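Local structure of transcriptional regulator, TetR family (5K7F) at residues 23-28 against 40-45; 73-78 against 111-116; 87-92 against 146-151. The protein probably acts as a DNA-binding transcriptional repressor of the TetR family, regulating alternative isovaleryl coenzyme A biosynthesis in Myxococcus xanthus. All coordinates share one frame; numbering follows the deposited sequence.

Interaction 1 of 3, residues 23-28 against 40-45; sequences ETAARL and QEIAAA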
loop_
_atom_site.group_PDB
_atom_site.type_symbol
_atom_site.label_atom_id
_atom_site.label_comp_id
_atom_site.label_asym_id
_atom_site.label_seq_id
_atom_site.Cartn_x
_atom_site.Cartn_y
_atom_site.Cartn_z
ATOM N N GLU A 23 -11.570 -9.391 -15.369
ATOM C CA GLU A 23 -12.097 -8.328 -14.521
ATOM C C GLU A 23 -13.165 -8.868 -13.592
ATOM O O GLU A 23 -13.244 -8.471 -12.424
ATOM C CB GLU A 23 -12.671 -7.190 -15.390
ATOM C CG GLU A 23 -11.580 -6.395 -16.159
ATOM C CD GLU A 23 -12.125 -5.487 -17.242
ATOM O OE1 GLU A 23 -13.343 -5.202 -17.223
ATOM O OE2 GLU A 23 -11.321 -5.029 -18.084
ATOM N N THR A 24 -13.993 -9.777 -14.108
ATOM C CA THR A 24 -15.033 -10.396 -13.297
ATOM C C THR A 24 -14.396 -11.282 -12.232
ATOM O O THR A 24 -14.754 -11.216 -11.061
ATOM C CB THR A 24 -16.017 -11.179 -14.201
ATOM O OG1 THR A 24 -16.733 -10.288 -15.074
ATOM C CG2 THR A 24 -17.016 -11.967 -13.364
ATOM N N ALA A 25 -13.407 -12.084 -12.624
ATOM C CA ALA A 25 -12.666 -12.901 -11.668
ATOM C C ALA A 25 -11.972 -12.049 -10.611
ATOM O O ALA A 25 -11.963 -12.403 -9.427
ATOM C CB ALA A 25 -11.656 -13.750 -12.425
ATOM N N ALA A 26 -11.340 -10.946 -11.033
ATOM C CA ALA A 26 -10.690 -10.047 -10.078
ATOM C C ALA A 26 -11.691 -9.510 -9.053
ATOM O O ALA A 26 -11.388 -9.447 -7.855
ATOM C CB ALA A 26 -10.010 -8.889 -10.810
ATOM N N ARG A 27 -12.877 -9.096 -9.508
ATOM C CA ARG A 27 -13.941 -8.715 -8.574
ATOM C C ARG A 27 -14.215 -9.819 -7.540
ATOM O O ARG A 27 -14.201 -9.577 -6.324
ATOM C CB ARG A 27 -15.219 -8.364 -9.343
ATOM C CG ARG A 27 -15.194 -7.011 -9.971
ATOM C CD ARG A 27 -16.598 -6.601 -10.402
ATOM N NE ARG A 27 -16.895 -7.015 -11.777
ATOM C CZ ARG A 27 -16.420 -6.401 -12.869
ATOM N NH1 ARG A 27 -15.611 -5.345 -12.752
ATOM N NH2 ARG A 27 -16.741 -6.844 -14.088
ATOM N N LEU A 28 -14.485 -11.041 -7.994
ATOM C CA LEU A 28 -14.810 -12.094 -7.035
ATOM C C LEU A 28 -13.651 -12.346 -6.073
ATOM O O LEU A 28 -13.851 -12.516 -4.857
ATOM C CB LEU A 28 -15.173 -13.383 -7.776
ATOM C CG LEU A 28 -16.414 -13.345 -8.638
ATOM C CD1 LEU A 28 -16.521 -14.660 -9.415
ATOM C CD2 LEU A 28 -17.646 -13.145 -7.806
ATOM N N GLN A 40 -15.883 -22.681 -11.028
ATOM C CA GLN A 40 -17.313 -22.787 -11.282
ATOM C C GLN A 40 -18.021 -21.482 -10.933
ATOM O O GLN A 40 -18.843 -20.987 -11.710
ATOM C CB GLN A 40 -17.877 -23.979 -10.503
ATOM C CG GLN A 40 -19.384 -24.050 -10.346
ATOM C CD GLN A 40 -19.810 -25.295 -9.555
ATOM O OE1 GLN A 40 -19.531 -26.426 -9.961
ATOM N NE2 GLN A 40 -20.466 -25.086 -8.417
ATOM N N GLU A 41 -17.672 -20.875 -9.803
ATOM C CA GLU A 41 -18.276 -19.586 -9.448
ATOM C C GLU A 41 -17.909 -18.504 -10.453
ATOM O O GLU A 41 -18.734 -17.645 -10.790
ATOM C CB GLU A 41 -17.829 -19.174 -8.043
ATOM C CG GLU A 41 -18.271 -20.136 -6.945
ATOM C CD GLU A 41 -17.801 -19.734 -5.566
ATOM O OE1 GLU A 41 -16.655 -19.263 -5.424
ATOM O OE2 GLU A 41 -18.600 -19.890 -4.623
ATOM N N ILE A 42 -16.670 -18.525 -10.948
ATOM C CA ILE A 42 -16.280 -17.554 -11.960
ATOM C C ILE A 42 -17.070 -17.753 -13.229
ATOM O O ILE A 42 -17.520 -16.784 -13.845
ATOM C CB ILE A 42 -14.776 -17.627 -12.244
ATOM C CG1 ILE A 42 -14.002 -17.247 -11.001
ATOM C CG2 ILE A 42 -14.440 -16.711 -13.449
ATOM C CD1 ILE A 42 -12.593 -17.585 -11.132
ATOM N N ALA A 43 -17.233 -18.999 -13.663
ATOM C CA ALA A 43 -18.015 -19.226 -14.865
ATOM C C ALA A 43 -19.423 -18.668 -14.702
ATOM O O ALA A 43 -19.923 -17.969 -15.582
ATOM C CB ALA A 43 -18.064 -20.710 -15.204
ATOM N N ALA A 44 -20.063 -18.941 -13.570
ATOM C CA ALA A 44 -21.425 -18.448 -13.367
ATOM C C ALA A 44 -21.473 -16.920 -13.346
ATOM O O ALA A 44 -22.367 -16.313 -13.943
ATOM C CB ALA A 44 -22.017 -19.017 -12.074
ATOM N N ALA A 45 -20.518 -16.280 -12.668
ATOM C CA ALA A 45 -20.512 -14.817 -12.642
ATOM C C ALA A 45 -20.302 -14.217 -14.030
ATOM O O ALA A 45 -20.728 -13.086 -14.279
ATOM C CB ALA A 45 -19.442 -14.315 -11.682
#

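Interaction 2 of 3, residues 73-78 against 111-116; sequences DLFEEQ and EVIIIL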
loop_
_atom_site.group_PDB
_atom_site.type_symbol
_atom_site.label_atom_id
_atom_site.label_comp_id
_atom_site.label_asym_id
_atom_site.label_seq_id
_atom_site.Cartn_x
_atom_site.Cartn_y
_atom_site.Cartn_z
ATOM N N ASP A 73 -0.222 -5.106 -18.440
ATOM C CA ASP A 73 -0.698 -4.586 -19.722
ATOM C C ASP A 73 -1.433 -3.273 -19.530
ATOM O O ASP A 73 -1.346 -2.369 -20.376
ATOM C CB ASP A 73 -1.633 -5.584 -20.399
ATOM C CG ASP A 73 -0.917 -6.733 -21.037
ATOM O OD1 ASP A 73 0.302 -6.672 -21.186
ATOM O OD2 ASP A 73 -1.621 -7.687 -21.453
ATOM N N LEU A 74 -2.180 -3.151 -18.431
ATOM C CA LEU A 74 -2.901 -1.915 -18.183
ATOM C C LEU A 74 -1.951 -0.769 -17.863
ATOM O O LEU A 74 -2.212 0.370 -18.265
ATOM C CB LEU A 74 -3.913 -2.092 -17.054
ATOM C CG LEU A 74 -5.091 -2.972 -17.389
ATOM C CD1 LEU A 74 -6.055 -3.119 -16.214
ATOM C CD2 LEU A 74 -5.829 -2.380 -18.664
ATOM N N PHE A 75 -0.883 -1.025 -17.084
ATOM C CA PHE A 75 0.148 0.009 -16.886
ATOM C C PHE A 75 0.702 0.519 -18.227
ATOM O O PHE A 75 0.913 1.724 -18.405
ATOM C CB PHE A 75 1.274 -0.515 -15.954
ATOM C CG PHE A 75 0.996 -0.281 -14.467
ATOM C CD1 PHE A 75 1.386 0.913 -13.852
ATOM C CD2 PHE A 75 0.343 -1.237 -13.682
ATOM C CE1 PHE A 75 1.154 1.140 -12.532
ATOM C CE2 PHE A 75 0.074 -0.998 -12.322
ATOM C CZ PHE A 75 0.475 0.202 -11.757
ATOM N N GLU A 76 0.943 -0.369 -19.190
ATOM C CA GLU A 76 1.332 0.081 -20.527
ATOM C C GLU A 76 0.227 0.893 -21.208
ATOM O O GLU A 76 0.462 1.986 -21.733
ATOM C CB GLU A 76 1.686 -1.125 -21.404
ATOM C CG GLU A 76 1.938 -0.757 -22.863
ATOM C CD GLU A 76 3.184 0.100 -23.061
ATOM O OE1 GLU A 76 4.080 0.101 -22.163
ATOM O OE2 GLU A 76 3.269 0.742 -24.138
ATOM N N GLU A 77 -0.984 0.352 -21.236
ATOM C CA GLU A 77 -2.047 0.920 -22.047
ATOM C C GLU A 77 -2.605 2.205 -21.452
ATOM O O GLU A 77 -3.003 3.123 -22.190
ATOM C CB GLU A 77 -3.138 -0.123 -22.195
ATOM C CG GLU A 77 -2.619 -1.342 -22.922
ATOM C CD GLU A 77 -3.665 -2.423 -23.075
ATOM O OE1 GLU A 77 -4.826 -2.207 -22.645
ATOM O OE2 GLU A 77 -3.314 -3.484 -23.641
ATOM N N GLN A 78 -2.683 2.272 -20.132
ATOM C CA GLN A 78 -3.311 3.396 -19.464
ATOM C C GLN A 78 -2.321 4.388 -18.894
ATOM O O GLN A 78 -2.745 5.458 -18.450
ATOM C CB GLN A 78 -4.216 2.911 -18.333
ATOM C CG GLN A 78 -5.363 2.044 -18.742
ATOM C CD GLN A 78 -6.338 2.818 -19.641
ATOM O OE1 GLN A 78 -6.742 3.946 -19.298
ATOM N NE2 GLN A 78 -6.715 2.233 -20.767
ATOM N N GLU A 111 -9.716 -3.532 -9.375
ATOM C CA GLU A 111 -9.459 -4.795 -8.693
ATOM C C GLU A 111 -8.336 -5.580 -9.358
ATOM O O GLU A 111 -7.581 -6.261 -8.663
ATOM C CB GLU A 111 -10.714 -5.654 -8.631
ATOM C CG GLU A 111 -11.755 -5.072 -7.713
ATOM C CD GLU A 111 -12.836 -4.329 -8.456
ATOM O OE1 GLU A 111 -12.787 -4.260 -9.707
ATOM O OE2 GLU A 111 -13.738 -3.810 -7.778
ATOM N N VAL A 112 -8.225 -5.513 -10.694
ATOM C CA VAL A 112 -7.057 -6.086 -11.380
ATOM C C VAL A 112 -5.770 -5.542 -10.761
ATOM O O VAL A 112 -4.825 -6.290 -10.481
ATOM C CB VAL A 112 -7.132 -5.812 -12.900
ATOM C CG1 VAL A 112 -5.840 -6.219 -13.638
ATOM C CG2 VAL A 112 -8.294 -6.570 -13.524
ATOM N N ILE A 113 -5.717 -4.236 -10.508
ATOM C CA ILE A 113 -4.475 -3.642 -10.027
ATOM C C ILE A 113 -4.233 -4.026 -8.564
ATOM O O ILE A 113 -3.096 -4.225 -8.136
ATOM C CB ILE A 113 -4.512 -2.114 -10.229
ATOM C CG1 ILE A 113 -4.798 -1.733 -11.708
ATOM C CG2 ILE A 113 -3.261 -1.435 -9.676
ATOM C CD1 ILE A 113 -3.769 -2.276 -12.757
ATOM N N ILE A 114 -5.294 -4.115 -7.763
ATOM C CA ILE A 114 -5.147 -4.572 -6.391
ATOM C C ILE A 114 -4.504 -5.957 -6.360
ATOM O O ILE A 114 -3.599 -6.231 -5.550
ATOM C CB ILE A 114 -6.530 -4.567 -5.715
ATOM C CG1 ILE A 114 -6.991 -3.114 -5.543
ATOM C CG2 ILE A 114 -6.526 -5.342 -4.405
ATOM C CD1 ILE A 114 -8.428 -3.010 -5.090
ATOM N N ILE A 115 -4.972 -6.857 -7.229
ATOM C CA ILE A 115 -4.455 -8.216 -7.193
ATOM C C ILE A 115 -2.997 -8.243 -7.620
ATOM O O ILE A 115 -2.184 -9.004 -7.068
ATOM C CB ILE A 115 -5.338 -9.136 -8.045
ATOM C CG1 ILE A 115 -6.650 -9.388 -7.312
ATOM C CG2 ILE A 115 -4.627 -10.442 -8.365
ATOM C CD1 ILE A 115 -7.727 -9.911 -8.216
ATOM N N LEU A 116 -2.636 -7.382 -8.574
ATOM C CA LEU A 116 -1.254 -7.256 -9.029
ATOM C C LEU A 116 -0.274 -7.057 -7.874
ATOM O O LEU A 116 0.862 -7.548 -7.921
ATOM C CB LEU A 116 -1.171 -6.091 -10.002
ATOM C CG LEU A 116 0.177 -5.782 -10.602
ATOM C CD1 LEU A 116 0.778 -7.004 -11.319
ATOM C CD2 LEU A 116 -0.053 -4.610 -11.562
#

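Interaction 3 of 3, residues 87-92 against 146-151; sequences ANPVER and SQASQQ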
loop_
_atom_site.group_PDB
_atom_site.type_symbol
_atom_site.label_atom_id
_atom_site.label_comp_id
_atom_site.label_asym_id
_atom_site.label_seq_id
_atom_site.Cartn_x
_atom_site.Cartn_y
_atom_site.Cartn_z
ATOM N N ALA A 87 9.152 14.829 -23.097
ATOM C CA ALA A 87 10.603 14.975 -23.034
ATOM C C ALA A 87 11.048 15.580 -21.711
ATOM O O ALA A 87 12.044 15.125 -21.112
ATOM C CB ALA A 87 11.100 15.843 -24.191
ATOM N N ASN A 88 10.289 16.556 -21.234
ATOM C CA ASN A 88 10.552 17.183 -19.950
ATOM C C ASN A 88 10.228 16.196 -18.827
ATOM O O ASN A 88 9.072 15.734 -18.732
ATOM C CB ASN A 88 9.723 18.462 -19.843
ATOM C CG ASN A 88 9.900 19.137 -18.507
ATOM O OD1 ASN A 88 9.898 18.464 -17.505
ATOM N ND2 ASN A 88 10.040 20.466 -18.487
ATOM N N PRO A 89 11.216 15.823 -17.978
ATOM C CA PRO A 89 11.025 14.703 -17.036
ATOM C C PRO A 89 10.104 15.018 -15.869
ATOM O O PRO A 89 9.433 14.095 -15.382
ATOM C CB PRO A 89 12.450 14.391 -16.546
ATOM C CG PRO A 89 13.217 15.701 -16.729
ATOM C CD PRO A 89 12.597 16.335 -17.967
ATOM N N VAL A 90 10.041 16.270 -15.399
ATOM C CA VAL A 90 9.046 16.597 -14.384
ATOM C C VAL A 90 7.639 16.617 -14.981
ATOM O O VAL A 90 6.693 16.114 -14.356
ATOM C CB VAL A 90 9.393 17.905 -13.643
ATOM C CG1 VAL A 90 8.998 19.151 -14.380
ATOM C CG2 VAL A 90 8.726 17.873 -12.252
ATOM N N GLU A 91 7.472 17.126 -16.218
ATOM C CA GLU A 91 6.170 17.028 -16.875
ATOM C C GLU A 91 5.773 15.573 -17.063
ATOM O O GLU A 91 4.602 15.211 -16.882
ATOM C CB GLU A 91 6.199 17.720 -18.245
ATOM C CG GLU A 91 6.325 19.243 -18.233
ATOM C CD GLU A 91 6.227 19.863 -19.644
ATOM O OE1 GLU A 91 5.855 19.153 -20.624
ATOM O OE2 GLU A 91 6.539 21.065 -19.766
ATOM N N ARG A 92 6.729 14.730 -17.368
ATOM C CA ARG A 92 6.459 13.313 -17.524
ATOM C C ARG A 92 6.005 12.664 -16.192
ATOM O O ARG A 92 5.046 11.934 -16.132
ATOM C CB ARG A 92 7.684 12.612 -18.062
ATOM C CG ARG A 92 7.456 11.234 -18.532
ATOM C CD ARG A 92 8.510 10.798 -19.527
ATOM N NE ARG A 92 9.705 10.454 -18.914
ATOM C CZ ARG A 92 10.857 11.085 -19.063
ATOM N NH1 ARG A 92 10.938 12.100 -19.832
ATOM N NH2 ARG A 92 11.879 10.703 -18.388
ATOM N N SER A 146 15.807 10.754 -11.938
ATOM C CA SER A 146 17.210 11.097 -12.216
ATOM C C SER A 146 17.358 12.327 -13.096
ATOM O O SER A 146 18.160 13.223 -12.803
ATOM C CB SER A 146 17.898 9.910 -12.878
ATOM O OG SER A 146 18.173 8.954 -11.878
ATOM N N GLN A 147 16.653 12.335 -14.227
ATOM C CA GLN A 147 16.691 13.439 -15.179
ATOM C C GLN A 147 16.176 14.731 -14.572
ATOM O O GLN A 147 16.790 15.787 -14.723
ATOM C CB GLN A 147 15.850 13.076 -16.384
ATOM C CG GLN A 147 16.362 11.912 -17.157
ATOM C CD GLN A 147 15.391 11.473 -18.216
ATOM O OE1 GLN A 147 14.320 12.043 -18.358
ATOM N NE2 GLN A 147 15.758 10.427 -18.962
ATOM N N ALA A 148 15.015 14.675 -13.908
ATOM C CA ALA A 148 14.454 15.862 -13.303
ATOM C C ALA A 148 15.350 16.447 -12.219
ATOM O O ALA A 148 15.421 17.672 -12.097
ATOM C CB ALA A 148 13.079 15.541 -12.730
ATOM N N SER A 149 15.988 15.595 -11.382
ATOM C CA SER A 149 16.893 16.086 -10.345
ATOM C C SER A 149 18.141 16.716 -10.961
ATOM O O SER A 149 18.534 17.827 -10.602
ATOM C CB SER A 149 17.281 14.947 -9.379
ATOM O OG SER A 149 18.224 15.397 -8.417
ATOM N N GLN A 150 18.775 16.031 -11.907
ATOM C CA GLN A 150 19.985 16.589 -12.526
ATOM C C GLN A 150 19.707 17.929 -13.195
ATOM O O GLN A 150 20.550 18.836 -13.142
ATOM C CB GLN A 150 20.561 15.596 -13.540
ATOM C CG GLN A 150 21.828 16.093 -14.251
ATOM C CD GLN A 150 22.964 16.306 -13.299
ATOM O OE1 GLN A 150 23.288 15.429 -12.494
ATOM N NE2 GLN A 150 23.583 17.483 -13.375
ATOM N N GLN A 151 18.507 18.098 -13.747
ATOM C CA GLN A 151 18.148 19.296 -14.500
ATOM C C GLN A 151 17.563 20.376 -13.600
ATOM O O GLN A 151 17.204 21.443 -14.101
ATOM C CB GLN A 151 17.169 18.952 -15.637
ATOM C CG GLN A 151 17.780 18.009 -16.674
ATOM C CD GLN A 151 16.787 17.490 -17.719
ATOM O OE1 GLN A 151 15.843 18.154 -18.071
ATOM N NE2 GLN A 151 17.018 16.282 -18.195
#

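Interaction 1 of 3, residues 23-28 against 40-45
Leu28 and Ala45 meet because chi1 of Leu28 (-64°) sets CG anti to the carbonyl carbon and beside the backbone N, and chi2, with CD1 anti to CA, carries CD1 outward to helix 39-45. At Thr24 the branches are divided: chi1 of -65° turns OG1 back beside its own backbone N, where it hydrogen-bonds Ala20 O one turn earlier, and CG2, anti to the backbone N, is the branch that faces Ala45.

The contact is largely aliphatic, carried mainly by methyl groups. Leu28 CD1 lies 3.7 Å from Ala45 CB and 3.9 Å from Ile42 CG1, so a single methyl bridges two residues one helical turn apart; it also comes within 4.0 Å of Glu41 O. Thr24 CG2 reaches the same alanine methyl, 3.8 Å from Ala45 CB. Deeper in, Ala25 CB is in looser contact with Ile42, 4.2 Å from Ile42 CD1 and about as far from its CG2. The backbones come closest here, with 5.9 Å between Ala25 CA and Ile42 CA, a spacing that the small alanine permits. The short axes approach to 9.6 Å with 123° between their directions.

Helix 39-45 belongs to the predicted helix-turn-helix motif, and helix 18-32 packs across it as the first helix of a TetR-type DNA-binding domain. Leu63 of helix 60-83 touches both Ala25 and Ile42, and Leu53 of helix 50-56 also packs on Ile42, continuing the small core.

Chemically, the two helices are joined by dispersion and hydrophobic burial, with Ala25 and Ile42 buried and Ala45 at the exposed margin. Without a directional polar bond between the segments, their relative placement rests on the fit of these aliphatic groups and on the surrounding core.

Interaction 2 of 3, residues 73-78 against 111-116
In the TetR-type fold the long helix 60-83 links the DNA-binding region to the ligand-binding body, and here its Leu74 and Phe75 pack against helix 110-117 close to the centre of the chain. All five touching residues are buried and apolar. The short axes are 11.4 Å apart at closest approach, with 128° between their directions, a separation that is bridged by the ends of side chains.

Leu74 extends CD1 toward the start of 111-116, where it lies 4.0 Å from Val112 CG1; the two side chains cross at about a right angle. The same methyl is 4.2 Å from Ile113 CD1. Phe75 leaves its backbone less directly, but its ring swings nearer and presents the CD2-CE2 side: CE2 is 4.1 Å from Ile113 CD1 and 3.7 Å from Leu116 CD2. Ile113 CD1 thus stands between Leu74 and the ring, while Leu116 has CG anti to its backbone N (chi1 -180°), and its CD2 branch meets the aromatic carbons. Both aliphatic partners approach the ring obliquely.

Leu103 of helix 89-105 touches Leu74, Phe75 and Ile113, and the Tyr137 ring meets that of Phe75 with planes at about 60°. Helix 18-32 approaches helix 110-117 through Ala26 on Ile115, so helix 110-117 touches both helix 18-32 and helix 60-83.

Interaction 3 of 3, residues 87-92 against 146-151
Pro89 packs against Gln147 and Ala148 where the first turn of helix 89-105 meets the last turns of helix 125-150, both within the C-terminal domain of the TetR-type fold. The backbones come close, with Pro89 CA and Ala148 CA 5.2 Å apart.

The tight part is the proline ring. Its CG lies 3.5 Å from Ala148 N, over the helix backbone, and 4.0 Å from Ala148 CB; on the neighbouring side Pro89 CB is 3.6 Å from Gln147 CB. Val90 adds a lighter contact to the Ala148 methyl, and Ile154 of the following loop touches both of these residues. Toward solvent the contact thins: the exposed Gln151 meets the ring with its amide end, OE1 standing 3.7 Å from Pro89 CD, and the two side chains cross obliquely.

The turn bearing Pro89 begins at Asn88, an N-cap whose OD1 accepts from Glu91 N at 3.1 Å. Within that turn, Arg92 is buried and reaches across: CG anti to the backbone N (chi1 -168°) and a bend at chi3 precede its guanidinium, whose NH1 is hydrogen-bonded to Ile86 O. The opposing Gln147 chain is extended beyond CG. Arg92 NH2 donates to Gln147 OE1 at 2.8 Å, nearly straight at 169°; the oxygen lies near the guanidinium plane, whereas the donor sits above the amide plane, the two planes being 77° apart.

Interactions 1 and 2 have centres about 17 Å apart and touch through helix 18-32: Ala26 CA lies 3.5 Å from Ile115 CD1, and Arg27 CG is 3.7 Å from Glu111 OE1. One face of that helix therefore packs on the predicted helix-turn-helix, another on helix 110-117. This continuous packing offers a plausible route between body and DNA-binding region, as in TetR relatives, although the apo structure alone cannot demonstrate it. Interaction 3 is remote, its centre about 25 Å from that of interaction 2 and about 42 Å from that of interaction 1, on the opposite side of the chain's centre. Helix 89-105, which starts in interaction 3, also supplies Leu103 to the surroundings of interaction 2.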